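Local structure of imelysin (3OYV) at residues A[112-120]-A[345-356]. The protein belongs to the imelysin-like family of bacterial outer-membrane proteins implicated in iron uptake, and may bind metal at an extracellular site. Residues are numbered along the deposited sequence; the frame is centred on the assembly and turned at random.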
loop_
_atom_site.group_PDB
_atom_site.type_symbol
_atom_site.label_atom_id
_atom_site.label_comp_id
_atom_site.label_asym_id
_atom_site.label_seq_id
_atom_site.Cartn_x
_atom_site.Cartn_y
_atom_site.Cartn_z
ATOM N N ALA A 112 10.443 -13.257 5.318
ATOM C CA ALA A 112 9.498 -12.338 5.951
ATOM C C ALA A 112 9.374 -10.988 5.234
ATOM O O ALA A 112 8.533 -10.193 5.611
ATOM C CB ALA A 112 9.902 -12.098 7.424
ATOM N N VAL A 113 10.279 -10.714 4.293
ATOM C CA VAL A 113 10.365 -9.386 3.672
ATOM C C VAL A 113 9.203 -9.126 2.689
ATOM O O VAL A 113 9.134 -9.727 1.608
ATOM C CB VAL A 113 11.715 -9.213 2.963
ATOM C CG1 VAL A 113 11.801 -7.863 2.201
ATOM C CG2 VAL A 113 12.883 -9.294 3.994
ATOM N N GLU A 114 8.332 -8.183 3.036
ATOM C CA GLU A 114 7.221 -7.797 2.183
ATOM C C GLU A 114 7.722 -7.228 0.857
ATOM O O GLU A 114 8.541 -6.316 0.833
ATOM C CB GLU A 114 6.363 -6.746 2.903
ATOM C CG GLU A 114 5.327 -6.038 2.005
ATOM C CD GLU A 114 4.710 -4.805 2.657
ATOM O OE1 GLU A 114 4.360 -4.880 3.849
ATOM O OE2 GLU A 114 4.557 -3.754 1.972
ATOM N N SER A 115 7.225 -7.765 -0.248
ATOM C CA SER A 115 7.569 -7.381 -1.626
ATOM C C SER A 115 8.938 -7.918 -2.089
ATOM O O SER A 115 9.493 -7.461 -3.098
ATOM C CB SER A 115 7.448 -5.884 -1.895
ATOM O OG SER A 115 6.108 -5.452 -1.825
ATOM N N TRP A 116 9.475 -8.956 -1.430
ATOM C CA TRP A 116 10.740 -9.497 -1.888
ATOM C C TRP A 116 10.637 -10.276 -3.189
ATOM O O TRP A 116 11.613 -10.382 -3.908
ATOM C CB TRP A 116 11.398 -10.361 -0.820
ATOM C CG TRP A 116 10.936 -11.818 -0.700
ATOM C CD1 TRP A 116 9.987 -12.310 0.147
ATOM C CD2 TRP A 116 11.414 -12.947 -1.448
ATOM N NE1 TRP A 116 9.854 -13.670 -0.008
ATOM C CE2 TRP A 116 10.735 -14.085 -0.961
ATOM C CE3 TRP A 116 12.375 -13.109 -2.444
ATOM C CZ2 TRP A 116 10.951 -15.368 -1.487
ATOM C CZ3 TRP A 116 12.618 -14.387 -2.941
ATOM C CH2 TRP A 116 11.913 -15.493 -2.451
ATOM N N TYR A 117 9.459 -10.840 -3.504
ATOM C CA TYR A 117 9.390 -11.702 -4.655
ATOM C C TYR A 117 9.828 -10.943 -5.893
ATOM O O TYR A 117 10.430 -11.510 -6.801
ATOM C CB TYR A 117 7.995 -12.231 -4.922
ATOM C CG TYR A 117 7.269 -12.952 -3.830
ATOM C CD1 TYR A 117 7.895 -13.881 -3.007
ATOM C CD2 TYR A 117 5.933 -12.722 -3.613
ATOM C CE1 TYR A 117 7.182 -14.553 -2.041
ATOM C CE2 TYR A 117 5.202 -13.413 -2.669
ATOM C CZ TYR A 117 5.840 -14.321 -1.864
ATOM O OH TYR A 117 5.092 -14.977 -0.907
ATOM N N SER A 118 9.500 -9.646 -5.927
ATOM C CA SER A 118 9.800 -8.771 -7.053
ATOM C C SER A 118 11.014 -7.864 -6.787
ATOM O O SER A 118 11.291 -6.937 -7.547
ATOM C CB SER A 118 8.561 -7.922 -7.368
ATOM O OG SER A 118 8.145 -7.238 -6.234
ATOM N N TRP A 119 11.709 -8.103 -5.671
ATOM C CA TRP A 119 12.824 -7.241 -5.195
ATOM C C TRP A 119 12.388 -5.776 -5.118
ATOM O O TRP A 119 13.126 -4.843 -5.456
ATOM C CB TRP A 119 14.063 -7.399 -6.075
ATOM C CG TRP A 119 14.858 -8.640 -5.865
ATOM C CD1 TRP A 119 14.471 -9.768 -5.232
ATOM C CD2 TRP A 119 16.191 -8.867 -6.309
ATOM N NE1 TRP A 119 15.471 -10.691 -5.248
ATOM C CE2 TRP A 119 16.549 -10.157 -5.894
ATOM C CE3 TRP A 119 17.137 -8.082 -6.992
ATOM C CZ2 TRP A 119 17.821 -10.714 -6.171
ATOM C CZ3 TRP A 119 18.417 -8.627 -7.241
ATOM C CH2 TRP A 119 18.737 -9.930 -6.826
ATOM N N HIS A 120 11.156 -5.588 -4.694
ATOM C CA HIS A 120 10.485 -4.287 -4.716
ATOM C C HIS A 120 10.345 -3.653 -3.327
ATOM O O HIS A 120 9.750 -2.586 -3.178
ATOM C CB HIS A 120 9.127 -4.531 -5.423
ATOM C CG HIS A 120 8.198 -3.368 -5.428
ATOM N ND1 HIS A 120 8.440 -2.229 -6.165
ATOM C CD2 HIS A 120 7.004 -3.193 -4.830
ATOM C CE1 HIS A 120 7.445 -1.376 -5.973
ATOM N NE2 HIS A 120 6.547 -1.952 -5.184
ATOM N N HIS A 345 0.077 -9.405 -3.016
ATOM C CA HIS A 345 1.233 -10.239 -2.848
ATOM C C HIS A 345 1.040 -11.673 -3.360
ATOM O O HIS A 345 1.995 -12.329 -3.714
ATOM C CB HIS A 345 1.742 -10.188 -1.425
ATOM C CG HIS A 345 2.207 -8.824 -1.047
ATOM N ND1 HIS A 345 3.274 -8.203 -1.671
ATOM C CD2 HIS A 345 1.747 -7.960 -0.121
ATOM C CE1 HIS A 345 3.441 -7.004 -1.137
ATOM N NE2 HIS A 345 2.511 -6.826 -0.212
ATOM N N THR A 346 -0.193 -12.140 -3.404
ATOM C CA THR A 346 -0.483 -13.421 -4.063
ATOM C C THR A 346 -0.277 -13.295 -5.561
ATOM O O THR A 346 0.341 -14.153 -6.171
ATOM C CB THR A 346 -1.893 -13.954 -3.718
ATOM O OG1 THR A 346 -1.935 -14.239 -2.323
ATOM C CG2 THR A 346 -2.144 -15.243 -4.487
ATOM N N LEU A 347 -0.768 -12.210 -6.159
ATOM C CA LEU A 347 -0.470 -12.005 -7.575
ATOM C C LEU A 347 1.011 -11.853 -7.813
ATOM O O LEU A 347 1.527 -12.371 -8.783
ATOM C CB LEU A 347 -1.246 -10.822 -8.084
ATOM C CG LEU A 347 -1.384 -10.698 -9.577
ATOM C CD1 LEU A 347 -1.782 -12.006 -10.267
ATOM C CD2 LEU A 347 -2.434 -9.563 -9.850
ATOM N N GLU A 348 1.677 -11.147 -6.904
ATOM C CA GLU A 348 3.126 -11.020 -6.997
ATOM C C GLU A 348 3.823 -12.397 -7.039
ATOM O O GLU A 348 4.717 -12.643 -7.860
ATOM C CB GLU A 348 3.645 -10.184 -5.802
ATOM C CG GLU A 348 5.094 -9.732 -5.894
ATOM C CD GLU A 348 5.629 -9.247 -4.545
ATOM O OE1 GLU A 348 4.925 -9.380 -3.533
ATOM O OE2 GLU A 348 6.788 -8.792 -4.527
ATOM N N PHE A 349 3.400 -13.278 -6.129
ATOM C CA PHE A 349 3.949 -14.656 -6.075
ATOM C C PHE A 349 3.780 -15.381 -7.412
ATOM O O PHE A 349 4.657 -16.112 -7.850
ATOM C CB PHE A 349 3.202 -15.400 -4.967
ATOM C CG PHE A 349 3.594 -16.850 -4.778
ATOM C CD1 PHE A 349 3.069 -17.844 -5.570
ATOM C CD2 PHE A 349 4.375 -17.229 -3.709
ATOM C CE1 PHE A 349 3.427 -19.160 -5.360
ATOM C CE2 PHE A 349 4.700 -18.558 -3.490
ATOM C CZ PHE A 349 4.242 -19.504 -4.327
ATOM N N LEU A 350 2.626 -15.168 -8.024
ATOM C CA LEU A 350 2.239 -15.811 -9.284
ATOM C C LEU A 350 2.935 -15.241 -10.505
ATOM O O LEU A 350 2.995 -15.908 -11.542
ATOM C CB LEU A 350 0.709 -15.761 -9.430
ATOM C CG LEU A 350 -0.120 -16.570 -8.406
ATOM C CD1 LEU A 350 -1.621 -16.201 -8.498
ATOM C CD2 LEU A 350 0.128 -18.095 -8.535
ATOM N N LEU A 351 3.490 -14.025 -10.376
ATOM C CA LEU A 351 4.113 -13.322 -11.481
ATOM C C LEU A 351 5.643 -13.278 -11.449
ATOM O O LEU A 351 6.268 -13.114 -12.493
ATOM C CB LEU A 351 3.577 -11.885 -11.583
ATOM C CG LEU A 351 2.126 -11.742 -12.002
ATOM C CD1 LEU A 351 1.718 -10.264 -11.935
ATOM C CD2 LEU A 351 1.907 -12.327 -13.417
ATOM N N TYR A 352 6.220 -13.347 -10.247
ATOM C CA TYR A 352 7.637 -13.147 -10.026
ATOM C C TYR A 352 8.294 -14.317 -9.312
ATOM O O TYR A 352 7.640 -15.008 -8.516
ATOM C CB TYR A 352 7.846 -11.942 -9.131
ATOM C CG TYR A 352 7.558 -10.589 -9.720
ATOM C CD1 TYR A 352 8.541 -9.870 -10.363
ATOM C CD2 TYR A 352 6.306 -9.990 -9.544
ATOM C CE1 TYR A 352 8.285 -8.583 -10.829
ATOM C CE2 TYR A 352 6.040 -8.732 -10.032
ATOM C CZ TYR A 352 7.039 -8.021 -10.650
ATOM O OH TYR A 352 6.746 -6.750 -11.082
ATOM N N LYS A 353 9.585 -14.476 -9.569
ATOM C CA LYS A 353 10.384 -15.348 -8.747
ATOM C C LYS A 353 11.770 -14.740 -8.589
ATOM O O LYS A 353 12.442 -14.432 -9.576
ATOM C CB LYS A 353 10.426 -16.723 -9.383
ATOM C CG LYS A 353 11.188 -17.726 -8.512
ATOM C CD LYS A 353 11.151 -19.109 -9.063
ATOM C CE LYS A 353 11.726 -20.102 -8.083
ATOM N NZ LYS A 353 11.863 -21.445 -8.718
ATOM N N ASN A 354 12.195 -14.560 -7.341
ATOM C CA ASN A 354 13.592 -14.148 -7.042
ATOM C C ASN A 354 13.992 -12.847 -7.752
ATOM O O ASN A 354 15.097 -12.686 -8.295
ATOM C CB ASN A 354 14.609 -15.283 -7.363
ATOM C CG ASN A 354 14.357 -16.569 -6.564
ATOM O OD1 ASN A 354 13.787 -16.555 -5.458
ATOM N ND2 ASN A 354 14.767 -17.705 -7.144
ATOM N N GLY A 355 13.055 -11.908 -7.752
ATOM C CA GLY A 355 13.266 -10.563 -8.248
ATOM C C GLY A 355 13.039 -10.336 -9.731
ATOM O O GLY A 355 13.225 -9.223 -10.215
ATOM N N GLU A 356 12.641 -11.370 -10.473
ATOM C CA GLU A 356 12.462 -11.256 -11.931
ATOM C C GLU A 356 11.105 -11.826 -12.323
ATOM O O GLU A 356 10.563 -12.667 -11.606
ATOM C CB GLU A 356 13.570 -12.010 -12.690
ATOM C CG GLU A 356 14.997 -11.465 -12.481
ATOM C CD GLU A 356 15.243 -10.068 -13.101
ATOM O OE1 GLU A 356 14.337 -9.472 -13.746
ATOM O OE2 GLU A 356 16.378 -9.548 -12.934
HETATM O O HOH W 1 6.498 -10.270 -1.407
#
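Glu348 reaches out from its helix and plants its carboxylate against Ser118 of the 112-120 loop. Its extended side chain, CG anti to the backbone N (chi1 -169°), brings OE2 to Ser118 and leaves OE1 to His345 and a water. Ser118 grips Glu348 OE2 twice, from opposite faces of the carboxylate plane and on the anti side: OG donates at 2.7 Å, and the backbone N adds a longer bond at 137°. Glu348 OE1 accepts a nearly straight bond from His345 ND1 (2.8 Å), lying in the imidazole plane, a His-carboxylate hydrogen bond; the water, weakly held by Ser115 N, donates to it too. Shortened to an alanine, this position is likely to leave Ser118 OG and His345 ND1 without the carboxylate and the imidazole less firmly fixed in rotation. His345 NE2 bonds an unidentified ligand, probably from the crystallisation liquor, that is covalently linked to Glu114 OE2, itself bonded to Lys93.

Beside this polar knot, Tyr117 offers its ring face to the edge of Phe349, a T-shaped pair with centroids 5.5 Å apart, while its OH bonds to Gln309. Ser118 CB sits squarely over the Tyr352 ring, 3.4 Å from the centroid. Past the helix end, Gly355 N donates to Tyr117 O (2.8 Å).

The loop between helices 106-111 and 121-137 is thus fastened to helix 343-351 and the hairpin 352-357, with Trp275 of helix 265-283 touching Ser118 and Glu348.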